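Local coordinates for RND efflux system, outer membrane lipoprotein, NodT family (Burkholderia mallei, PDB 6U94) that probably serves as the outer membrane channel component of a tripartite RND efflux system, at residues E81-Q89 with D125-F133. Sequence-based numbering, arbitrary orientation.
Sequences EARALYRIQ and DASVGLTHF
Leu130 lies over one face of the Arg83 guanidinium, its CD2 3.5 Å from NH1 and offset toward the rim, while the carbonyl oxygens of Ala126 and Val128 line the edge. A branched apolar end suits that face, which has no N-H to offer. The extended chain of Arg87 carries a second guanidinium over the loop: Val128 O sits 4.0 Å above its centre, and NH2 lies 3.7 Å from Gly129 CA. NH1 and NH2 of Arg83 grip Val128 O end-on at 3.1 Å each, both nearly in the guanidinium plane. NH2 also donates to Ala126 O at 2.6 Å, with an N-H...O angle of 154°. Arginine fits because one flat cation can serve two carbonyls at once; a bend at chi3 (53°) turns its planar end to meet them. The loop presents these carbonyls through a type I turn, Asp125 to Val128, overlapping a type II turn, Ser127 to Leu130, whose positive phi at Gly129 (74°) comes easily to a residue without a side chain. In this largely helical outer membrane factor, the contact joins the end of helix 72-86 to the turns leading into helix 132-142. Glu169 on helix 156-203 forms salt bridges with both arginines, probably offsetting their charge. Ile88 uses two branches on separate parts of the turn: CD1 rests 3.3 Å from Ala126 O and touches Val128 CG1 (4.1 Å), and CG2 lies against Asp125 O.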
loop_
_atom_site.group_PDB
_atom_site.type_symbol
_atom_site.label_atom_id
_atom_site.label_comp_id
_atom_site.label_asym_id
_atom_site.label_seq_id
_atom_site.Cartn_x
_atom_site.Cartn_y
_atom_site.Cartn_z
ATOM N N GLU A 81 5.863 -5.851 -15.141
ATOM C CA GLU A 81 4.888 -6.807 -15.656
ATOM C C GLU A 81 3.920 -7.253 -14.567
ATOM O O GLU A 81 2.716 -7.387 -14.818
ATOM C CB GLU A 81 5.601 -8.015 -16.262
ATOM C CG GLU A 81 4.659 -9.126 -16.706
ATOM C CD GLU A 81 5.394 -10.350 -17.224
ATOM O OE1 GLU A 81 6.646 -10.332 -17.256
ATOM O OE2 GLU A 81 4.718 -11.331 -17.600
ATOM N N ALA A 82 4.429 -7.494 -13.357
ATOM C CA ALA A 82 3.579 -7.971 -12.271
ATOM C C ALA A 82 2.541 -6.925 -11.887
ATOM O O ALA A 82 1.360 -7.246 -11.714
ATOM C CB ALA A 82 4.436 -8.350 -11.062
ATOM N N ARG A 83 2.965 -5.666 -11.753
ATOM C CA ARG A 83 2.031 -4.601 -11.404
ATOM C C ARG A 83 0.927 -4.470 -12.445
ATOM O O ARG A 83 -0.239 -4.247 -12.101
ATOM C CB ARG A 83 2.783 -3.279 -11.248
ATOM C CG ARG A 83 3.628 -3.199 -9.990
ATOM C CD ARG A 83 4.611 -2.044 -10.053
ATOM N NE ARG A 83 3.956 -0.777 -10.363
ATOM C CZ ARG A 83 3.357 -0.007 -9.461
ATOM N NH1 ARG A 83 3.322 -0.381 -8.189
ATOM N NH2 ARG A 83 2.790 1.133 -9.833
ATOM N N ALA A 84 1.276 -4.612 -13.726
ATOM C CA ALA A 84 0.266 -4.549 -14.776
ATOM C C ALA A 84 -0.702 -5.721 -14.695
ATOM O O ALA A 84 -1.857 -5.600 -15.119
ATOM C CB ALA A 84 0.934 -4.509 -16.152
ATOM N N LEU A 85 -0.258 -6.854 -14.147
ATOM C CA LEU A 85 -1.130 -8.020 -14.081
ATOM C C LEU A 85 -2.217 -7.854 -13.027
ATOM O O LEU A 85 -3.375 -8.212 -13.266
ATOM C CB LEU A 85 -0.310 -9.280 -13.805
ATOM C CG LEU A 85 0.371 -9.913 -15.021
ATOM C CD1 LEU A 85 1.074 -11.207 -14.638
ATOM C CD2 LEU A 85 -0.641 -10.157 -16.130
ATOM N N TYR A 86 -1.874 -7.307 -11.859
ATOM C CA TYR A 86 -2.786 -7.336 -10.725
ATOM C C TYR A 86 -3.065 -5.986 -10.078
ATOM O O TYR A 86 -3.953 -5.922 -9.226
ATOM C CB TYR A 86 -2.253 -8.286 -9.639
ATOM C CG TYR A 86 -1.387 -7.594 -8.612
ATOM C CD1 TYR A 86 -0.078 -7.234 -8.908
ATOM C CD2 TYR A 86 -1.880 -7.294 -7.347
ATOM C CE1 TYR A 86 0.717 -6.595 -7.972
ATOM C CE2 TYR A 86 -1.096 -6.655 -6.406
ATOM C CZ TYR A 86 0.204 -6.308 -6.723
ATOM O OH TYR A 86 0.995 -5.673 -5.792
ATOM N N ARG A 87 -2.353 -4.918 -10.435
ATOM C CA ARG A 87 -2.454 -3.705 -9.634
ATOM C C ARG A 87 -2.861 -2.470 -10.432
ATOM O O ARG A 87 -3.742 -1.722 -9.998
ATOM C CB ARG A 87 -1.128 -3.441 -8.918
ATOM C CG ARG A 87 -1.235 -2.411 -7.807
ATOM C CD ARG A 87 -0.010 -2.439 -6.916
ATOM N NE ARG A 87 -0.150 -1.554 -5.764
ATOM C CZ ARG A 87 0.817 -1.315 -4.884
ATOM N NH1 ARG A 87 2.005 -1.894 -5.021
ATOM N NH2 ARG A 87 0.598 -0.493 -3.865
ATOM N N ILE A 88 -2.225 -2.242 -11.586
ATOM C CA ILE A 88 -2.429 -0.989 -12.314
ATOM C C ILE A 88 -3.892 -0.826 -12.711
ATOM O O ILE A 88 -4.478 0.253 -12.555
ATOM C CB ILE A 88 -1.506 -0.921 -13.544
ATOM C CG1 ILE A 88 -0.056 -1.186 -13.143
ATOM C CG2 ILE A 88 -1.623 0.437 -14.218
ATOM C CD1 ILE A 88 0.500 -0.169 -12.179
ATOM N N GLN A 89 -4.504 -1.892 -13.225
ATOM C CA GLN A 89 -5.875 -1.802 -13.709
ATOM C C GLN A 89 -6.918 -1.935 -12.605
ATOM O O GLN A 89 -8.086 -1.612 -12.845
ATOM C CB GLN A 89 -6.128 -2.863 -14.783
ATOM C CG GLN A 89 -5.435 -2.584 -16.113
ATOM C CD GLN A 89 -6.010 -1.384 -16.857
ATOM O OE1 GLN A 89 -6.878 -0.672 -16.350
ATOM N NE2 GLN A 89 -5.527 -1.162 -18.073
ATOM N N ASP A 125 -3.495 4.831 -13.375
ATOM C CA ASP A 125 -2.220 5.391 -12.939
ATOM C C ASP A 125 -1.163 4.301 -12.791
ATOM O O ASP A 125 -1.269 3.436 -11.920
ATOM C CB ASP A 125 -2.383 6.140 -11.616
ATOM C CG ASP A 125 -1.094 6.797 -11.155
ATOM O OD1 ASP A 125 -0.261 7.153 -12.016
ATOM O OD2 ASP A 125 -0.909 6.948 -9.929
ATOM N N ALA A 126 -0.135 4.356 -13.641
ATOM C CA ALA A 126 0.906 3.337 -13.626
ATOM C C ALA A 126 1.788 3.412 -12.387
ATOM O O ALA A 126 2.475 2.435 -12.077
ATOM C CB ALA A 126 1.771 3.451 -14.882
ATOM N N SER A 127 1.782 4.537 -11.672
ATOM C CA SER A 127 2.680 4.759 -10.547
ATOM C C SER A 127 2.010 4.543 -9.196
ATOM O O SER A 127 2.544 4.995 -8.178
ATOM C CB SER A 127 3.266 6.169 -10.616
ATOM O OG SER A 127 4.048 6.337 -11.786
ATOM N N VAL A 128 0.865 3.855 -9.161
ATOM C CA VAL A 128 0.113 3.718 -7.917
ATOM C C VAL A 128 0.948 2.977 -6.883
ATOM O O VAL A 128 1.529 1.920 -7.162
ATOM C CB VAL A 128 -1.231 3.016 -8.173
ATOM C CG1 VAL A 128 -1.035 1.698 -8.909
ATOM C CG2 VAL A 128 -1.967 2.786 -6.860
ATOM N N GLY A 129 1.026 3.544 -5.680
ATOM C CA GLY A 129 1.777 2.922 -4.608
ATOM C C GLY A 129 3.282 3.020 -4.730
ATOM O O GLY A 129 3.993 2.248 -4.083
ATOM N N LEU A 130 3.791 3.950 -5.533
ATOM C CA LEU A 130 5.223 4.133 -5.716
ATOM C C LEU A 130 5.681 5.425 -5.050
ATOM O O LEU A 130 5.025 6.464 -5.168
ATOM C CB LEU A 130 5.592 4.155 -7.202
ATOM C CG LEU A 130 5.352 2.867 -7.991
ATOM C CD1 LEU A 130 5.900 2.996 -9.407
ATOM C CD2 LEU A 130 5.970 1.678 -7.271
ATOM N N THR A 131 6.815 5.356 -4.359
ATOM C CA THR A 131 7.400 6.535 -3.743
ATOM C C THR A 131 8.067 7.413 -4.801
ATOM O O THR A 131 8.117 7.078 -5.987
ATOM C CB THR A 131 8.398 6.135 -2.661
ATOM O OG1 THR A 131 9.427 5.315 -3.230
ATOM C CG2 THR A 131 7.689 5.368 -1.543
ATOM N N HIS A 132 8.575 8.568 -4.361
ATOM C CA HIS A 132 9.194 9.503 -5.295
ATOM C C HIS A 132 10.426 8.896 -5.953
ATOM O O HIS A 132 10.615 9.029 -7.167
ATOM C CB HIS A 132 9.563 10.804 -4.583
ATOM C CG HIS A 132 8.385 11.642 -4.197
ATOM N ND1 HIS A 132 7.492 12.142 -5.120
ATOM C CD2 HIS A 132 7.961 12.080 -2.988
ATOM C CE1 HIS A 132 6.565 12.847 -4.497
ATOM N NE2 HIS A 132 6.827 12.825 -3.202
ATOM N N PHE A 133 11.276 8.218 -5.173
ATOM C CA PHE A 133 12.509 7.698 -5.754
ATOM C C PHE A 133 12.247 6.502 -6.660
ATOM O O PHE A 133 12.990 6.288 -7.624
ATOM C CB PHE A 133 13.528 7.351 -4.661
ATOM C CG PHE A 133 13.061 6.312 -3.673
ATOM C CD1 PHE A 133 13.184 4.961 -3.956
ATOM C CD2 PHE A 133 12.545 6.688 -2.443
ATOM C CE1 PHE A 133 12.773 4.005 -3.045
ATOM C CE2 PHE A 133 12.136 5.738 -1.525
ATOM C CZ PHE A 133 12.249 4.394 -1.826
#